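Local coordinates for protein Dye-decolorizing peroxidase Tfu_3078 (PDB 5FW4) that uses hydrogen peroxide and a non-covalently bound heme b to oxidise a wide range of compounds, most readily anthraquinone dyes, at residues Ser122-Ala127 with Ala131-Leu136; Arg340-Glu345 with Ile387-Ser392. All blocks are in the same frame, centred on the assembly; numbering follows the deposited sequence.

Interaction 1 (Ser122-Ala127 with Ala131-Leu136)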
loop_
_atom_site.group_PDB
_atom_site.type_symbol
_atom_site.label_atom_id
_atom_site.label_comp_id
_atom_site.label_asym_id
_atom_site.label_seq_id
_atom_site.Cartn_x
_atom_site.Cartn_y
_atom_site.Cartn_z
ATOM N N SER A 122 8.128 -15.973 -12.289
ATOM C CA SER A 122 7.661 -15.272 -11.108
ATOM C C SER A 122 8.691 -15.379 -9.996
ATOM O O SER A 122 9.557 -16.298 -10.005
ATOM C CB SER A 122 6.296 -15.820 -10.640
ATOM O OG SER A 122 5.369 -15.875 -11.708
ATOM N N PRO A 123 8.613 -14.468 -9.019
ATOM C CA PRO A 123 9.598 -14.531 -7.936
ATOM C C PRO A 123 9.706 -15.900 -7.304
ATOM O O PRO A 123 10.791 -16.288 -6.937
ATOM C CB PRO A 123 9.079 -13.524 -6.921
ATOM C CG PRO A 123 8.279 -12.539 -7.739
ATOM C CD PRO A 123 7.628 -13.373 -8.814
ATOM N N HIS A 124 8.585 -16.612 -7.171
ATOM C CA HIS A 124 8.574 -17.909 -6.495
ATOM C C HIS A 124 9.114 -19.028 -7.383
ATOM O O HIS A 124 9.401 -20.119 -6.879
ATOM C CB HIS A 124 7.188 -18.276 -5.938
ATOM C CG HIS A 124 6.052 -17.981 -6.862
ATOM N ND1 HIS A 124 5.586 -16.698 -7.095
ATOM C CD2 HIS A 124 5.258 -18.807 -7.588
ATOM C CE1 HIS A 124 4.566 -16.750 -7.933
ATOM N NE2 HIS A 124 4.341 -18.016 -8.241
ATOM N N ASP A 125 9.275 -18.766 -8.683
ATOM C CA ASP A 125 10.059 -19.678 -9.557
ATOM C C ASP A 125 11.575 -19.457 -9.376
ATOM O O ASP A 125 12.386 -20.379 -9.530
ATOM C CB ASP A 125 9.670 -19.484 -11.031
ATOM C CG ASP A 125 8.179 -19.665 -11.276
ATOM O OD1 ASP A 125 7.583 -20.575 -10.664
ATOM O OD2 ASP A 125 7.598 -18.890 -12.077
ATOM N N ILE A 126 11.952 -18.233 -9.030
ATOM C CA ILE A 126 13.366 -17.859 -8.862
ATOM C C ILE A 126 13.981 -18.326 -7.540
ATOM O O ILE A 126 15.201 -18.537 -7.439
ATOM C CB ILE A 126 13.502 -16.322 -9.016
ATOM C CG1 ILE A 126 13.428 -15.982 -10.505
ATOM C CG2 ILE A 126 14.779 -15.754 -8.383
ATOM C CD1 ILE A 126 12.871 -14.614 -10.768
ATOM N N ALA A 127 13.145 -18.477 -6.526
ATOM C CA ALA A 127 13.628 -18.791 -5.196
ATOM C C ALA A 127 12.548 -19.487 -4.413
ATOM O O ALA A 127 11.373 -19.148 -4.547
ATOM C CB ALA A 127 14.037 -17.513 -4.484
ATOM N N ALA A 131 7.230 -14.904 -1.020
ATOM C CA ALA A 131 5.959 -14.497 -0.443
ATOM C C ALA A 131 4.847 -14.714 -1.451
ATOM O O ALA A 131 3.686 -14.855 -1.093
ATOM C CB ALA A 131 6.041 -13.069 0.022
ATOM N N SER A 132 5.233 -14.800 -2.707
ATOM C CA SER A 132 4.293 -14.886 -3.826
ATOM C C SER A 132 3.962 -16.279 -4.286
ATOM O O SER A 132 3.278 -16.468 -5.313
ATOM C CB SER A 132 4.850 -14.055 -4.997
ATOM O OG SER A 132 6.116 -14.508 -5.399
ATOM N N ALA A 133 4.483 -17.311 -3.583
ATOM C CA ALA A 133 4.181 -18.648 -4.013
ATOM C C ALA A 133 2.652 -18.831 -4.081
ATOM O O ALA A 133 1.929 -18.434 -3.169
ATOM C CB ALA A 133 4.822 -19.699 -3.095
ATOM N N GLY A 134 2.213 -19.482 -5.158
ATOM C CA GLY A 134 0.848 -19.903 -5.341
ATOM C C GLY A 134 0.094 -18.777 -6.071
ATOM O O GLY A 134 -1.111 -18.863 -6.239
ATOM N N LEU A 135 0.801 -17.762 -6.543
ATOM C CA LEU A 135 0.118 -16.626 -7.211
ATOM C C LEU A 135 0.398 -16.620 -8.728
ATOM O O LEU A 135 1.410 -17.186 -9.197
ATOM C CB LEU A 135 0.559 -15.326 -6.567
ATOM C CG LEU A 135 0.348 -15.177 -5.058
ATOM C CD1 LEU A 135 0.813 -13.816 -4.579
ATOM C CD2 LEU A 135 -1.092 -15.383 -4.619
ATOM N N LEU A 136 -0.498 -15.984 -9.489
ATOM C CA LEU A 136 -0.398 -15.855 -10.943
ATOM C C LEU A 136 0.650 -14.798 -11.295
ATOM O O LEU A 136 1.110 -14.086 -10.432
ATOM C CB LEU A 136 -1.799 -15.480 -11.518
ATOM C CG LEU A 136 -2.862 -16.575 -11.368
ATOM C CD1 LEU A 136 -4.236 -16.047 -11.776
ATOM C CD2 LEU A 136 -2.487 -17.830 -12.146
HETATM O O HOH W 1 3.154 -17.257 -11.480
#

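Interaction 2 (Arg340-Glu345 with Ile387-Ser392). With HEM (protoporphyrin IX containing Fe), chain C.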
loop_
_atom_site.group_PDB
_atom_site.type_symbol
_atom_site.label_atom_id
_atom_site.label_comp_id
_atom_site.label_asym_id
_atom_site.label_seq_id
_atom_site.Cartn_x
_atom_site.Cartn_y
_atom_site.Cartn_z
ATOM N N ARG A 340 -5.788 23.625 -19.367
ATOM C CA ARG A 340 -5.465 24.690 -20.304
ATOM C C ARG A 340 -3.992 25.034 -20.189
ATOM O O ARG A 340 -3.283 25.125 -21.196
ATOM C CB ARG A 340 -6.336 25.938 -20.091
ATOM C CG ARG A 340 -5.899 27.081 -20.977
ATOM C CD ARG A 340 -6.551 28.365 -20.525
ATOM N NE ARG A 340 -8.001 28.339 -20.683
ATOM C CZ ARG A 340 -8.644 28.555 -21.828
ATOM N NH1 ARG A 340 -7.974 28.759 -22.960
ATOM N NH2 ARG A 340 -9.969 28.558 -21.853
ATOM N N LEU A 341 -3.522 25.241 -18.963
ATOM C CA LEU A 341 -2.131 25.650 -18.771
ATOM C C LEU A 341 -1.124 24.513 -19.107
ATOM O O LEU A 341 -0.008 24.797 -19.538
ATOM C CB LEU A 341 -1.892 26.156 -17.353
ATOM C CG LEU A 341 -2.577 27.415 -16.830
ATOM C CD1 LEU A 341 -2.013 27.796 -15.474
ATOM C CD2 LEU A 341 -2.395 28.544 -17.803
ATOM N N ALA A 342 -1.555 23.260 -18.955
ATOM C CA ALA A 342 -0.694 22.082 -19.207
ATOM C C ALA A 342 -0.677 21.649 -20.686
ATOM O O ALA A 342 0.145 20.822 -21.075
ATOM C CB ALA A 342 -1.131 20.909 -18.315
ATOM N N SER A 343 -1.572 22.202 -21.503
ATOM C CA SER A 343 -1.744 21.747 -22.877
ATOM C C SER A 343 -0.508 22.020 -23.700
ATOM O O SER A 343 0.063 23.089 -23.583
ATOM C CB SER A 343 -2.915 22.483 -23.548
ATOM O OG SER A 343 -2.680 23.887 -23.490
ATOM N N PRO A 344 -0.121 21.087 -24.588
ATOM C CA PRO A 344 0.992 21.360 -25.507
ATOM C C PRO A 344 0.836 22.698 -26.188
ATOM O O PRO A 344 1.820 23.406 -26.386
ATOM C CB PRO A 344 0.866 20.248 -26.550
ATOM C CG PRO A 344 0.219 19.138 -25.815
ATOM C CD PRO A 344 -0.717 19.771 -24.832
ATOM N N GLU A 345 -0.410 23.010 -26.545
ATOM C CA GLU A 345 -0.806 24.298 -27.098
ATOM C C GLU A 345 -0.242 25.474 -26.303
ATOM O O GLU A 345 0.297 26.415 -26.898
ATOM C CB GLU A 345 -2.345 24.369 -27.166
ATOM C CG GLU A 345 -2.908 25.424 -28.115
ATOM C CD GLU A 345 -2.995 26.828 -27.510
ATOM O OE1 GLU A 345 -2.549 27.019 -26.343
ATOM O OE2 GLU A 345 -3.516 27.746 -28.210
ATOM N N ILE A 387 9.498 19.921 -18.107
ATOM C CA ILE A 387 10.026 21.194 -17.597
ATOM C C ILE A 387 9.208 22.422 -18.049
ATOM O O ILE A 387 8.819 23.233 -17.224
ATOM C CB ILE A 387 11.473 21.503 -18.015
ATOM C CG1 ILE A 387 12.457 20.380 -17.641
ATOM C CG2 ILE A 387 11.915 22.817 -17.383
ATOM C CD1 ILE A 387 12.453 20.099 -16.204
ATOM N N PRO A 388 9.012 22.578 -19.347
ATOM C CA PRO A 388 8.277 23.813 -19.719
ATOM C C PRO A 388 6.872 23.799 -19.161
ATOM O O PRO A 388 6.359 24.830 -18.728
ATOM C CB PRO A 388 8.314 23.808 -21.254
ATOM C CG PRO A 388 8.669 22.404 -21.652
ATOM C CD PRO A 388 9.474 21.822 -20.526
ATOM N N VAL A 389 6.270 22.628 -19.114
ATOM C CA VAL A 389 4.888 22.492 -18.658
ATOM C C VAL A 389 4.767 22.802 -17.182
ATOM O O VAL A 389 3.876 23.572 -16.768
ATOM C CB VAL A 389 4.326 21.110 -18.985
ATOM C CG1 VAL A 389 2.952 20.874 -18.372
ATOM C CG2 VAL A 389 4.291 20.912 -20.482
ATOM N N GLN A 390 5.657 22.239 -16.377
ATOM C CA GLN A 390 5.590 22.509 -14.949
ATOM C C GLN A 390 5.859 23.971 -14.651
ATOM O O GLN A 390 5.273 24.500 -13.711
ATOM C CB GLN A 390 6.560 21.649 -14.142
ATOM C CG GLN A 390 6.656 22.032 -12.669
ATOM C CD GLN A 390 5.397 21.794 -11.856
ATOM O OE1 GLN A 390 5.362 22.109 -10.666
ATOM N NE2 GLN A 390 4.372 21.244 -12.468
ATOM N N ARG A 391 6.761 24.583 -15.422
ATOM C CA ARG A 391 7.090 26.003 -15.282
ATOM C C ARG A 391 5.850 26.859 -15.550
ATOM O O ARG A 391 5.603 27.802 -14.824
ATOM C CB ARG A 391 8.223 26.413 -16.240
ATOM C CG ARG A 391 9.042 27.603 -15.761
ATOM C CD ARG A 391 10.055 28.082 -16.794
ATOM N NE ARG A 391 11.101 27.101 -17.121
ATOM C CZ ARG A 391 12.224 26.904 -16.437
ATOM N NH1 ARG A 391 12.483 27.586 -15.328
ATOM N NH2 ARG A 391 13.098 25.997 -16.862
ATOM N N SER A 392 5.074 26.516 -16.581
ATOM C CA SER A 392 3.779 27.202 -16.838
ATOM C C SER A 392 2.797 27.004 -15.666
ATOM O O SER A 392 2.100 27.940 -15.266
ATOM C CB SER A 392 3.138 26.705 -18.135
ATOM O OG SER A 392 3.953 26.998 -19.259
HETATM C CHA HEM C . -4.029 16.492 -17.484
HETATM C CHB HEM C . -4.576 15.868 -12.713
HETATM C CHC HEM C . 0.015 17.242 -12.080
HETATM C CHD HEM C . 0.635 17.603 -16.868
HETATM C C1A HEM C . -4.553 16.207 -16.247
HETATM C C2A HEM C . -5.896 15.837 -16.037
HETATM C C3A HEM C . -6.049 15.687 -14.697
HETATM C C4A HEM C . -4.820 15.946 -14.079
HETATM C CMA HEM C . -7.277 15.265 -13.984
HETATM C CAA HEM C . -6.967 15.694 -17.089
HETATM C CBA HEM C . -7.090 14.280 -17.646
HETATM C CGA HEM C . -5.923 13.934 -18.524
HETATM O O1A HEM C . -5.064 13.125 -18.079
HETATM O O2A HEM C . -5.831 14.440 -19.670
HETATM C C1B HEM C . -3.340 16.206 -12.133
HETATM C C2B HEM C . -3.093 16.168 -10.739
HETATM C C3B HEM C . -1.795 16.549 -10.535
HETATM C C4B HEM C . -1.260 16.808 -11.872
HETATM C CMB HEM C . -4.092 15.755 -9.696
HETATM C CAB HEM C . -0.988 16.635 -9.312
HETATM C CBB HEM C . -1.372 16.142 -8.135
HETATM C C1C HEM C . 0.590 17.460 -13.310
HETATM C C2C HEM C . 1.904 17.831 -13.503
HETATM C C3C HEM C . 2.082 17.914 -14.879
HETATM C C4C HEM C . 0.852 17.604 -15.504
HETATM C CMC HEM C . 2.864 18.049 -12.362
HETATM C CAC HEM C . 3.208 18.315 -15.709
HETATM C CBC HEM C . 4.186 19.040 -15.264
HETATM C C1D HEM C . -0.641 17.310 -17.379
HETATM C C2D HEM C . -0.890 17.340 -18.825
HETATM C C3D HEM C . -2.199 17.040 -18.990
HETATM C C4D HEM C . -2.724 16.848 -17.642
HETATM C CMD HEM C . 0.101 17.619 -19.942
HETATM C CAD HEM C . -2.928 16.926 -20.315
HETATM C CBD HEM C . -3.319 18.331 -20.781
HETATM C CGD HEM C . -3.920 18.281 -22.169
HETATM O O1D HEM C . -3.216 18.196 -23.194
HETATM O O2D HEM C . -5.164 18.307 -22.280
HETATM N NA HEM C . -3.903 16.279 -15.031
HETATM N NB HEM C . -2.228 16.583 -12.761
HETATM N NC HEM C . -0.035 17.369 -14.523
HETATM N ND HEM C . -1.764 17.007 -16.677
HETATM FE FE HEM C . -2.012 16.862 -14.799
#

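Interaction 1 (Ser122-Ala127 with Ala131-Leu136)
One face of the H124 imidazole is covered by A133 CA, G134 N and S132 O, while L135 O stands near the ring plane at the NE2 edge and ND1 meets the S132 hydroxyl. This backbone belongs to a type II beta turn, S132 to L135, that folds back against the short helix 123-126. A133 CA makes a CH-pi contact, 3.8 Å from the centroid of the H124 ring and 25° off its normal, and G134 N lies farther out over the same face. ND1 of H124 is 2.8 Å from S132 OG in a fairly straight hydrogen bond (155°), and P123 CB packs against that hydroxyl at 3.5 Å. CG of H124 stands between the backbone N and the carbonyl carbon (chi1 43°), a position that brings the ring over the turn. Replacing H124 by an alanine would probably leave the S132 hydroxyl without its ring partner and bare the backbone of A133. A198 of helix 193-205 touches both P123 and S132, and the second subunit packs its R235 on A133. NE2 of H124 makes a weak, bent bond of 3.2 Å to L135 O, which also accepts from a water (2.9 Å) that bridges to S122 OG.

Interaction 2 (Arg340-Glu345 with Ile387-Ser392)
A342 and V389 meet beside the heme, their methyl groups lying alongside one another and both touching the cofactor. CB of A342 lies 4.1 Å from CG1 of V389 and 3.6 Å from HEM C2D, so the alanine methyl packs on the pyrrole carbons as well as on its valine neighbour. With CG1 anti to the backbone N (chi1 173°), V389 sends this branch between the carbonyl of A342 and the vinyl group on pyrrole C; CG1 is 3.9 Å from A342 O and 3.7 Å from HEM CAC, the inner vinyl carbon. One helical turn on, S392 points its CB at L341 O (3.9 Å), while its hydroxyl is hydrogen-bonded to OD1 of N347. Between the segments themselves the contact is van der Waals packing. Beside it, Q390 brings NE2 to 3.5 Å from HEM CMC, its chain bent at chi2 (67°), and P344 CD approaches the propionate oxygen HEM O1D at 3.4 Å. A342, P344, V389 and Q390 form part of the heme pocket of this DyP-type peroxidase. Helix 338-342 begins with H338, inferred to be the proximal iron ligand; L341 and A342 rest against helix 386-395, touching L393, and that helix follows strand 369-379 and precedes strand 404-414.

Overall arrangement
The two contacts come in series along the chain and lie on opposite sides of its centre, with their own centres about 43 Å apart and their nearest atoms about 34 Å apart. Interaction 1 belongs to the N-terminal half of the DyP-type fold, in the connection leading from helix 97-120 to strand 141-146, an outermost strand of the first four-stranded antiparallel sheet. Interaction 2 belongs to the C-terminal half and joins helices that flank strands 353-363 and 369-379 in sequence. Both sheets have the 2-3-1-4 strand order, consistent with the paired ferredoxin-like halves of DyP-type peroxidases. One contact thus holds a partly buried turn that touches the second copy of the protein in this assembly, whereas the other borders the heme.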